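Local atomic coordinates of Alpha/beta hydrolase (Enterobacter asburiae, PDB entry 6KMO), a protein that probably hydrolyses carboxylic ester bonds, as an esterase or lipase of the alpha/beta hydrolase fold. Residues A[232-237]-A[277-282]; A[155-160]-A[199-204]; A[307-312]-A[322-327]; A[45-50]-A[56-61]. The protein carries 2 engineered substitutions. All coordinates share one frame; numbering follows the deposited sequence.

Contact 1 of 4, residues A[232-237]-A[277-282]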
# COMPACT_ATOMS: atom_id res chain seq x y z
N ASN A 232 -19.33 18.24 -7.59
CA ASN A 232 -19.79 18.96 -8.78
C ASN A 232 -18.81 18.82 -9.94
O ASN A 232 -19.24 18.78 -11.10
CB ASN A 232 -20.03 20.43 -8.45
CG ASN A 232 -21.33 20.65 -7.73
OD1 ASN A 232 -22.18 19.79 -7.69
ND2 ASN A 232 -21.48 21.82 -7.14
N MET A 233 -17.51 18.76 -9.66
CA MET A 233 -16.55 18.49 -10.73
C MET A 233 -16.82 17.12 -11.35
O MET A 233 -16.82 16.97 -12.58
CB MET A 233 -15.12 18.57 -10.20
CG MET A 233 -14.60 20.00 -10.00
SD MET A 233 -13.11 20.16 -8.88
CE MET A 233 -11.87 19.35 -9.87
N MET A 234 -17.03 16.10 -10.53
CA MET A 234 -17.27 14.77 -11.05
C MET A 234 -18.53 14.73 -11.91
O MET A 234 -18.56 14.07 -12.96
CB MET A 234 -17.36 13.75 -9.92
CG MET A 234 -16.00 13.26 -9.39
SD MET A 234 -14.79 12.59 -10.66
CE MET A 234 -15.93 11.49 -11.62
N LYS A 235 -19.59 15.42 -11.48
CA LYS A 235 -20.81 15.46 -12.29
C LYS A 235 -20.56 16.14 -13.63
O LYS A 235 -21.06 15.68 -14.67
CB LYS A 235 -21.93 16.17 -11.53
CG LYS A 235 -22.48 15.37 -10.36
CD LYS A 235 -23.55 16.16 -9.60
CE LYS A 235 -24.14 15.33 -8.50
NZ LYS A 235 -25.19 16.08 -7.73
N TRP A 236 -19.77 17.21 -13.62
CA TRP A 236 -19.42 17.93 -14.85
C TRP A 236 -18.59 17.06 -15.78
O TRP A 236 -18.79 17.04 -17.00
CB TRP A 236 -18.68 19.22 -14.48
CG TRP A 236 -18.38 20.14 -15.60
CD1 TRP A 236 -19.28 20.82 -16.37
CD2 TRP A 236 -17.09 20.54 -16.06
NE1 TRP A 236 -18.63 21.60 -17.28
CE2 TRP A 236 -17.28 21.45 -17.11
CE3 TRP A 236 -15.78 20.22 -15.68
CZ2 TRP A 236 -16.22 22.04 -17.79
CZ3 TRP A 236 -14.74 20.80 -16.36
CH2 TRP A 236 -14.97 21.70 -17.40
N PHE A 237 -17.60 16.37 -15.22
CA PHE A 237 -16.78 15.48 -16.04
C PHE A 237 -17.64 14.41 -16.71
O PHE A 237 -17.57 14.21 -17.93
CB PHE A 237 -15.71 14.82 -15.17
CG PHE A 237 -14.63 15.76 -14.63
CD1 PHE A 237 -14.16 16.85 -15.36
CD2 PHE A 237 -14.06 15.50 -13.40
CE1 PHE A 237 -13.16 17.66 -14.86
CE2 PHE A 237 -13.04 16.31 -12.89
CZ PHE A 237 -12.60 17.39 -13.63
N ASP A 277 -11.13 11.11 -0.66
CA ASP A 277 -11.45 11.21 -2.08
C ASP A 277 -12.90 10.77 -2.25
O ASP A 277 -13.29 9.71 -1.75
CB ASP A 277 -10.49 10.28 -2.86
CG ASP A 277 -10.66 10.31 -4.38
OD1 ASP A 277 -11.62 10.91 -4.91
OD2 ASP A 277 -9.78 9.72 -5.06
N VAL A 278 -13.69 11.58 -2.95
CA VAL A 278 -15.06 11.19 -3.26
C VAL A 278 -15.12 9.81 -3.91
O VAL A 278 -16.08 9.07 -3.69
CB VAL A 278 -15.79 12.24 -4.13
CG1 VAL A 278 -15.99 13.54 -3.36
CG2 VAL A 278 -15.07 12.48 -5.45
N LEU A 279 -14.12 9.45 -4.72
CA LEU A 279 -14.08 8.20 -5.45
C LEU A 279 -13.60 7.02 -4.62
O LEU A 279 -13.59 5.89 -5.10
CB LEU A 279 -13.15 8.34 -6.66
CG LEU A 279 -13.48 9.47 -7.64
CD1 LEU A 279 -12.41 9.49 -8.71
CD2 LEU A 279 -14.87 9.33 -8.21
N ARG A 280 -13.20 7.24 -3.37
CA ARG A 280 -12.60 6.16 -2.59
C ARG A 280 -13.51 4.94 -2.52
O ARG A 280 -13.08 3.81 -2.80
CB ARG A 280 -12.34 6.66 -1.17
CG ARG A 280 -11.70 5.65 -0.26
CD ARG A 280 -11.81 6.12 1.17
NE ARG A 280 -13.18 6.03 1.65
CZ ARG A 280 -13.63 6.62 2.76
NH1 ARG A 280 -12.85 7.42 3.47
NH2 ARG A 280 -14.87 6.41 3.14
N ASP A 281 -14.76 5.13 -2.15
CA ASP A 281 -15.62 3.99 -1.86
C ASP A 281 -15.90 3.17 -3.12
O ASP A 281 -15.89 1.93 -3.06
CB ASP A 281 -16.91 4.45 -1.20
CG ASP A 281 -16.72 4.82 0.25
OD1 ASP A 281 -15.63 4.62 0.83
OD2 ASP A 281 -17.73 5.29 0.82
N GLU A 282 -16.12 3.82 -4.27
CA GLU A 282 -16.39 3.06 -5.48
C GLU A 282 -15.16 2.30 -5.95
O GLU A 282 -15.28 1.24 -6.58
CB GLU A 282 -16.94 3.97 -6.58
CG GLU A 282 -15.94 4.90 -7.25
CD GLU A 282 -16.62 6.02 -7.98
OE1 GLU A 282 -17.37 6.76 -7.31
OE2 GLU A 282 -16.41 6.17 -9.21
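M234, on helix 231-241, which follows strand 203-207 in the chain and comes before strand 269-274 of the alpha/beta hydrolase sheet, packs on V278 and L279 in the loop between strand 269-274 and helix 280-292. The whole contact hangs on this one methionine. Its CG lies beside the backbone N, anti to the carbonyl carbon (chi1 -81°), and bends at chi2 and chi3 fold the thioether back into a hook. CG meets V278 CG2 at 4.1 Å, the two side chains running antiparallel as they pass. Beyond the first bend, M234 SD sits 4.1 Å from L279 CD2 and M234 CE 4.2 Å from the same methyl, so sulfur and terminal methyl share one branch of the leucine. Y220 of helix 218-222 also touches both M234 and L279. The loop supports what is probably the acid of the catalytic triad: D277 OD2 is hydrogen-bonded to H307 ND1, as in the Asp-His pair of this fold. D277 OD1 accepts from L279 N at 2.9 Å in a nearly straight bond (165°) arriving well above the carboxylate plane. R280 N bonds back to D277 O (3.0 Å), closing a type I turn that leads into helix 280-292. Past the turn, R280 grips D281 OD1 side-on through NE (2.9 Å) and NH2 (3.0 Å) from one face of the carboxylate; N24 of the second subunit also donates to that oxygen.

Contact 2 of 4, residues A[155-160]-A[199-204]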
# COMPACT_ATOMS: atom_id res chain seq x y z
N GLU A 155 -7.44 -0.01 -29.04
CA GLU A 155 -6.71 -0.20 -30.29
C GLU A 155 -5.21 0.00 -30.08
O GLU A 155 -4.39 -0.74 -30.63
CB GLU A 155 -7.25 0.74 -31.36
CG GLU A 155 -8.65 0.37 -31.87
CD GLU A 155 -8.68 -0.89 -32.71
OE1 GLU A 155 -7.63 -1.34 -33.20
OE2 GLU A 155 -9.79 -1.44 -32.91
N ALA A 156 -4.83 0.99 -29.28
CA ALA A 156 -3.40 1.20 -29.00
C ALA A 156 -2.80 0.04 -28.21
O ALA A 156 -1.65 -0.35 -28.44
CB ALA A 156 -3.21 2.52 -28.26
N THR A 157 -3.57 -0.52 -27.27
CA THR A 157 -3.13 -1.67 -26.50
C THR A 157 -2.90 -2.87 -27.41
O THR A 157 -1.87 -3.56 -27.32
CB THR A 157 -4.19 -1.99 -25.43
OG1 THR A 157 -4.33 -0.86 -24.53
CG2 THR A 157 -3.82 -3.21 -24.62
N LYS A 158 -3.87 -3.14 -28.29
CA LYS A 158 -3.72 -4.21 -29.27
C LYS A 158 -2.50 -3.98 -30.14
O LYS A 158 -1.76 -4.93 -30.45
CB LYS A 158 -4.99 -4.30 -30.11
CG LYS A 158 -5.02 -5.46 -31.08
CD LYS A 158 -6.41 -5.61 -31.70
CE LYS A 158 -6.36 -6.44 -32.98
NZ LYS A 158 -5.35 -5.92 -33.95
N TRP A 159 -2.25 -2.73 -30.54
CA TRP A 159 -1.10 -2.43 -31.39
C TRP A 159 0.21 -2.75 -30.67
O TRP A 159 1.11 -3.38 -31.24
CB TRP A 159 -1.13 -0.98 -31.87
CG TRP A 159 0.01 -0.69 -32.81
CD1 TRP A 159 -0.02 -0.81 -34.18
CD2 TRP A 159 1.33 -0.27 -32.47
NE1 TRP A 159 1.21 -0.47 -34.70
CE2 TRP A 159 2.06 -0.15 -33.67
CE3 TRP A 159 1.96 0.02 -31.26
CZ2 TRP A 159 3.39 0.25 -33.70
CZ3 TRP A 159 3.30 0.42 -31.29
CH2 TRP A 159 3.99 0.53 -32.51
N VAL A 160 0.34 -2.33 -29.42
CA VAL A 160 1.56 -2.63 -28.68
C VAL A 160 1.74 -4.14 -28.52
O VAL A 160 2.85 -4.66 -28.63
CB VAL A 160 1.56 -1.90 -27.32
CG1 VAL A 160 2.71 -2.38 -26.47
CG2 VAL A 160 1.63 -0.40 -27.51
N PRO A 199 -5.78 -8.48 -26.43
CA PRO A 199 -4.55 -9.17 -26.06
C PRO A 199 -4.45 -9.55 -24.58
O PRO A 199 -5.23 -9.03 -23.77
CB PRO A 199 -3.47 -8.13 -26.39
CG PRO A 199 -4.13 -6.86 -26.13
CD PRO A 199 -5.56 -7.03 -26.59
N LYS A 200 -3.53 -10.46 -24.27
CA LYS A 200 -3.27 -10.86 -22.89
C LYS A 200 -2.69 -9.70 -22.10
O LYS A 200 -1.82 -8.97 -22.58
CB LYS A 200 -2.26 -12.01 -22.87
CG LYS A 200 -2.78 -13.38 -23.27
CD LYS A 200 -4.27 -13.53 -22.98
CE LYS A 200 -5.08 -13.59 -24.27
NZ LYS A 200 -6.51 -13.90 -24.01
N ILE A 201 -3.17 -9.55 -20.86
CA ILE A 201 -2.74 -8.47 -19.97
C ILE A 201 -2.18 -9.10 -18.70
O ILE A 201 -2.88 -9.88 -18.03
CB ILE A 201 -3.92 -7.54 -19.63
CG1 ILE A 201 -4.49 -6.87 -20.89
CG2 ILE A 201 -3.53 -6.49 -18.58
CD1 ILE A 201 -3.54 -6.04 -21.67
N ARG A 202 -0.96 -8.74 -18.34
CA ARG A 202 -0.31 -9.27 -17.15
C ARG A 202 -0.87 -8.67 -15.87
O ARG A 202 -0.99 -9.37 -14.85
CB ARG A 202 1.19 -8.96 -17.18
CG ARG A 202 2.01 -9.90 -18.06
CD ARG A 202 2.06 -11.30 -17.47
NE ARG A 202 3.02 -12.15 -18.18
CZ ARG A 202 4.31 -12.21 -17.89
NH1 ARG A 202 4.82 -11.49 -16.91
NH2 ARG A 202 5.11 -13.02 -18.58
N TYR A 203 -1.17 -7.37 -15.87
CA TYR A 203 -1.47 -6.70 -14.61
C TYR A 203 -2.13 -5.37 -14.90
O TYR A 203 -1.76 -4.68 -15.85
CB TYR A 203 -0.19 -6.45 -13.81
CG TYR A 203 -0.36 -6.31 -12.31
CD1 TYR A 203 -0.89 -7.35 -11.58
CD2 TYR A 203 0.07 -5.18 -11.64
CE1 TYR A 203 -1.02 -7.25 -10.20
CE2 TYR A 203 -0.06 -5.07 -10.26
CZ TYR A 203 -0.61 -6.10 -9.55
OH TYR A 203 -0.70 -6.01 -8.17
N ASN A 204 -3.10 -5.01 -14.06
CA ASN A 204 -3.74 -3.71 -14.07
C ASN A 204 -3.35 -2.96 -12.80
O ASN A 204 -3.38 -3.53 -11.71
CB ASN A 204 -5.25 -3.85 -14.02
CG ASN A 204 -5.84 -4.45 -15.25
OD1 ASN A 204 -5.30 -4.33 -16.35
ND2 ASN A 204 -6.99 -5.08 -15.09
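The backbones of helix 148-163 and the loop entering strand 203-207 come closest at K158 and P199, whose CA atoms lie 6.0 Å apart; a cis peptide bond precedes the proline. T157 reaches across with its methyl: OG1 lies beside the backbone N (chi1 -62°), which leaves CG2 anti to that N, touching P199 CG at 4.0 Å and I201 CD1 at 4.1 Å and crossing each side chain at about a right angle. The same rotation lets OG1 bond to A153 O one turn back in the helix. P199 CG also rests against K158 CA at 4.1 Å, so the ring leans on the helix backbone as well as on a side chain. T157 lies further against M103 and F105 of strand 99-105 and L174 of strand 174-179, while I201 touches L176, which places the contact at the border of the layer where helix 148-163 packs on the central sheet of the alpha/beta hydrolase fold. Contact between the segments is thus made by carbon atoms alone: the threonine hydroxyl is satisfied within its helix, and van der Waals contact, with no bond to fix its direction, joins helix to loop.

Contact 3 of 4, residues A[307-312]-A[322-327]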
# COMPACT_ATOMS: atom_id res chain seq x y z
N HIS A 307 -7.62 12.81 -3.63
CA HIS A 307 -7.62 12.39 -5.02
C HIS A 307 -6.40 12.92 -5.76
O HIS A 307 -6.00 14.07 -5.60
CB HIS A 307 -8.90 12.91 -5.70
CG HIS A 307 -9.06 12.42 -7.09
ND1 HIS A 307 -9.38 11.12 -7.39
CD2 HIS A 307 -8.87 13.05 -8.28
CE1 HIS A 307 -9.41 10.97 -8.71
NE2 HIS A 307 -9.11 12.13 -9.26
N ASP A 308 -5.81 12.08 -6.62
CA ASP A 308 -4.70 12.50 -7.47
C ASP A 308 -3.45 12.84 -6.66
O ASP A 308 -2.56 13.56 -7.14
CB ASP A 308 -5.08 13.64 -8.42
CG ASP A 308 -5.50 13.16 -9.79
OD1 ASP A 308 -5.09 12.06 -10.26
OD2 ASP A 308 -6.23 13.94 -10.46
N TYR A 309 -3.30 12.25 -5.48
CA TYR A 309 -2.11 12.49 -4.67
C TYR A 309 -0.85 12.19 -5.47
O TYR A 309 0.13 12.94 -5.41
CB TYR A 309 -2.13 11.70 -3.36
CG TYR A 309 -2.26 10.19 -3.46
CD1 TYR A 309 -3.50 9.60 -3.44
CD2 TYR A 309 -1.15 9.37 -3.52
CE1 TYR A 309 -3.65 8.22 -3.51
CE2 TYR A 309 -1.27 7.97 -3.61
CZ TYR A 309 -2.54 7.41 -3.59
OH TYR A 309 -2.74 6.05 -3.70
N GLY A 310 -0.85 11.11 -6.26
CA GLY A 310 0.33 10.76 -7.01
C GLY A 310 0.52 11.50 -8.32
O GLY A 310 1.58 11.37 -8.94
N LEU A 311 -0.49 12.24 -8.76
CA LEU A 311 -0.37 13.06 -9.96
C LEU A 311 0.16 14.46 -9.66
O LEU A 311 1.06 14.94 -10.34
CB LEU A 311 -1.74 13.21 -10.64
CG LEU A 311 -1.81 14.23 -11.78
CD1 LEU A 311 -0.96 13.75 -12.95
CD2 LEU A 311 -3.24 14.48 -12.23
N LEU A 312 -0.43 15.12 -8.67
CA LEU A 312 -0.23 16.56 -8.50
C LEU A 312 1.22 16.87 -8.17
O LEU A 312 1.75 16.44 -7.14
CB LEU A 312 -1.17 17.08 -7.41
CG LEU A 312 -2.65 16.99 -7.78
CD1 LEU A 312 -3.56 17.20 -6.57
CD2 LEU A 312 -3.03 17.96 -8.90
N LYS A 322 5.69 9.35 -2.59
CA LYS A 322 6.89 8.67 -3.04
C LYS A 322 6.81 7.18 -2.76
O LYS A 322 7.16 6.36 -3.62
CB LYS A 322 8.11 9.28 -2.37
CG LYS A 322 8.34 10.73 -2.81
CD LYS A 322 9.72 11.26 -2.41
CE LYS A 322 9.76 11.74 -0.98
NZ LYS A 322 11.09 12.37 -0.69
N VAL A 323 6.31 6.82 -1.58
CA VAL A 323 6.19 5.40 -1.25
C VAL A 323 5.11 4.74 -2.08
O VAL A 323 5.32 3.66 -2.63
CB VAL A 323 5.97 5.23 0.27
CG1 VAL A 323 5.57 3.79 0.61
CG2 VAL A 323 7.24 5.64 1.01
N ALA A 324 3.94 5.38 -2.21
CA ALA A 324 2.86 4.76 -2.97
C ALA A 324 3.28 4.45 -4.40
O ALA A 324 2.92 3.40 -4.95
CB ALA A 324 1.63 5.68 -2.99
N LEU A 325 4.00 5.36 -5.05
CA LEU A 325 4.37 5.14 -6.44
C LEU A 325 5.47 4.10 -6.56
O LEU A 325 5.46 3.28 -7.48
CB LEU A 325 4.74 6.47 -7.11
CG LEU A 325 3.56 7.45 -7.18
CD1 LEU A 325 4.01 8.77 -7.81
CD2 LEU A 325 2.36 6.88 -7.94
N GLU A 326 6.42 4.10 -5.62
CA GLU A 326 7.40 3.02 -5.57
C GLU A 326 6.71 1.67 -5.42
O GLU A 326 7.09 0.69 -6.08
CB GLU A 326 8.40 3.23 -4.42
CG GLU A 326 9.50 2.17 -4.35
CD GLU A 326 10.48 2.26 -5.51
OE1 GLU A 326 10.64 3.35 -6.09
OE2 GLU A 326 11.11 1.23 -5.83
N GLN A 327 5.69 1.60 -4.57
CA GLN A 327 4.99 0.35 -4.30
C GLN A 327 4.15 -0.10 -5.49
O GLN A 327 4.05 -1.30 -5.77
CB GLN A 327 4.14 0.53 -3.04
CG GLN A 327 4.97 0.66 -1.77
CD GLN A 327 4.15 0.77 -0.51
OE1 GLN A 327 3.06 1.34 -0.51
NE2 GLN A 327 4.68 0.24 0.58
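Y309 reaches A324 of helix 319-335 with the edge of its ring. From CB the side chain starts in the cramped setting between the backbone N and the carbonyl carbon (chi1 58°), which swings the ring toward the helix although the CB bond itself does not aim there. Along the near edge, CE2 meets A324 CB at 3.7 Å, with the methyl close to the ring plane, so the alanine abuts the rim; the ring of W208 meets the tyrosine with planes at about 50°. At the tip, OH is hydrogen-bonded to Q272 OE1, and Q272 NE2 donates to A324 O, so one side chain from strand 269-274 ties together the phenol and the helix backbone that the ring touches. Next along the loop, G310 brings its CA to 6.9 Å from that of L325, and L325 CD1 lies 3.7 Å from G310 O. That carbonyl also accepts from R120 NH2; L325 also touches R120 and L121 of helix 115-129. The loop is drawn into a tight bend by D308 O, which takes both L311 N (2.9 Å) and L312 N (3.1 Å), while D308 OD1 accepts from W208 NE1 and N179 ND2. Just before the bend stands H307, its side chain touching S180 of the probable nucleophile elbow. A histidine on a loop after the last strand, followed by a C-terminal helix, is the usual setting of the catalytic histidine in the alpha/beta hydrolase fold.

Contact 4 of 4, residues A[45-50]-A[56-61]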
# COMPACT_ATOMS: atom_id res chain seq x y z
N LYS A 45 -13.57 30.96 -9.81
CA LYS A 45 -14.85 30.30 -9.77
C LYS A 45 -14.67 28.79 -9.81
O LYS A 45 -13.58 28.28 -10.11
CB LYS A 45 -15.73 30.77 -10.91
CG LYS A 45 -15.22 30.42 -12.29
CD LYS A 45 -16.11 31.08 -13.32
CE LYS A 45 -15.59 30.91 -14.71
NZ LYS A 45 -16.40 31.71 -15.67
N PRO A 46 -15.72 28.05 -9.46
CA PRO A 46 -15.64 26.59 -9.50
C PRO A 46 -15.35 26.10 -10.91
O PRO A 46 -15.81 26.66 -11.90
CB PRO A 46 -17.03 26.14 -9.03
CG PRO A 46 -17.58 27.32 -8.27
CD PRO A 46 -17.02 28.52 -8.96
N MET A 47 -14.57 25.00 -10.99
CA MET A 47 -14.14 24.49 -12.28
C MET A 47 -15.33 24.19 -13.19
O MET A 47 -15.26 24.42 -14.40
CB MET A 47 -13.28 23.24 -12.12
CG MET A 47 -12.84 22.64 -13.47
SD MET A 47 -11.66 21.22 -13.37
CE MET A 47 -10.17 22.14 -12.98
N GLU A 48 -16.43 23.66 -12.63
CA GLU A 48 -17.57 23.30 -13.46
C GLU A 48 -18.24 24.49 -14.11
O GLU A 48 -19.11 24.29 -14.98
CB GLU A 48 -18.57 22.45 -12.67
CG GLU A 48 -19.35 23.17 -11.57
CD GLU A 48 -18.64 23.26 -10.22
OE1 GLU A 48 -17.46 22.85 -10.11
OE2 GLU A 48 -19.28 23.74 -9.26
N GLN A 49 -17.88 25.72 -13.74
CA GLN A 49 -18.37 26.93 -14.39
C GLN A 49 -17.41 27.45 -15.45
O GLN A 49 -17.69 28.48 -16.08
CB GLN A 49 -18.63 28.01 -13.35
CG GLN A 49 -19.76 27.67 -12.40
CD GLN A 49 -19.95 28.71 -11.32
OE1 GLN A 49 -19.52 29.86 -11.45
NE2 GLN A 49 -20.57 28.30 -10.23
N MET A 50 -16.29 26.76 -15.68
CA MET A 50 -15.30 27.19 -16.66
C MET A 50 -15.57 26.55 -18.02
O MET A 50 -16.27 25.54 -18.14
CB MET A 50 -13.90 26.75 -16.20
CG MET A 50 -13.38 27.43 -14.95
SD MET A 50 -11.71 26.83 -14.44
CE MET A 50 -11.56 27.72 -12.90
N ARG A 56 -8.77 23.20 -18.48
CA ARG A 56 -7.54 22.53 -18.85
C ARG A 56 -6.32 23.32 -18.38
O ARG A 56 -5.34 22.73 -17.91
CB ARG A 56 -7.49 22.33 -20.36
CG ARG A 56 -8.44 21.25 -20.84
CD ARG A 56 -8.71 21.30 -22.33
NE ARG A 56 -9.75 20.31 -22.63
CZ ARG A 56 -10.52 20.28 -23.71
NH1 ARG A 56 -10.38 21.17 -24.68
NH2 ARG A 56 -11.43 19.33 -23.82
N GLN A 57 -6.38 24.64 -18.49
CA GLN A 57 -5.25 25.49 -18.10
C GLN A 57 -4.98 25.42 -16.61
O GLN A 57 -3.82 25.59 -16.19
CB GLN A 57 -5.50 26.92 -18.56
CG GLN A 57 -5.46 27.06 -20.08
CD GLN A 57 -5.91 28.41 -20.57
OE1 GLN A 57 -6.93 28.95 -20.12
NE2 GLN A 57 -5.17 28.97 -21.52
N VAL A 58 -6.01 25.16 -15.79
CA VAL A 58 -5.80 25.00 -14.35
C VAL A 58 -4.85 23.84 -14.08
O VAL A 58 -3.88 23.97 -13.33
CB VAL A 58 -7.13 24.82 -13.61
CG1 VAL A 58 -6.90 24.52 -12.14
CG2 VAL A 58 -8.00 26.06 -13.77
N LEU A 59 -5.12 22.68 -14.68
CA LEU A 59 -4.25 21.54 -14.44
C LEU A 59 -2.90 21.73 -15.09
O LEU A 59 -1.86 21.38 -14.51
CB LEU A 59 -4.93 20.25 -14.92
CG LEU A 59 -4.13 18.98 -14.67
CD1 LEU A 59 -3.91 18.72 -13.18
CD2 LEU A 59 -4.82 17.79 -15.33
N ILE A 60 -2.87 22.30 -16.30
CA ILE A 60 -1.59 22.57 -16.95
C ILE A 60 -0.70 23.41 -16.03
O ILE A 60 0.47 23.08 -15.81
CB ILE A 60 -1.81 23.24 -18.31
CG1 ILE A 60 -2.48 22.24 -19.28
CG2 ILE A 60 -0.49 23.77 -18.87
CD1 ILE A 60 -3.00 22.88 -20.57
N GLY A 61 -1.24 24.49 -15.48
CA GLY A 61 -0.43 25.36 -14.63
C GLY A 61 -0.03 24.73 -13.31
O GLY A 61 1.08 24.97 -12.81
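V58 of helix 52-63 loses the most surface here, and it divides its branches between two methionines of the preceding loop. M47 serves one side: with CG anti to the backbone N (chi1 178°) the chain runs straight out, then bends at chi3 to bring CE 4.1 Å from both V58 CB and V58 CG1. M50 serves the other branch. Its chain is extended beyond CG, so SD passes V58 CG2 at 3.8 Å with CE close behind at 4.0 Å, the two side chains crossing at about a right angle. Loop and helix belong to the N-terminal helical region that precedes the first strand of the alpha/beta hydrolase sheet, consistent with a cap over the core fold. Across the short 3-10 segment 47-49, Q49 N bonds to P46 O at 2.9 Å and M50 N to M47 O at 2.9 Å, and both methionines start toward the helix. M47 also lies against M233 and W236 of helix 231-241 and against L112. On V58's own helix, R56 sets off away from the loop; its NH2 makes a salt bridge with E143 and its NE donates to V111 O.

How the contacts relate
Contacts 1 and 3 are buried, whereas contacts 2 and 4 are partly buried and lie farther from the chain's centre. Contacts 1 and 3 meet at the probable active site: the D277-H307 bond joins their loops, and L279 CD1 packs on H307 CE1 at 3.3 Å. Contact 4 also adjoins contact 1, where W236 touches M47 and M50. Contact 2 stands apart, about 27 Å centre to centre from contact 1 and across the chain's centre. All four rest on van der Waals contact without a polar bond between their segments; contact 3 also sets a leucine methyl against a carbonyl oxygen. Sulfur takes part in contacts 1 and 4, an aromatic edge in contact 3, a proline ring in contact 2.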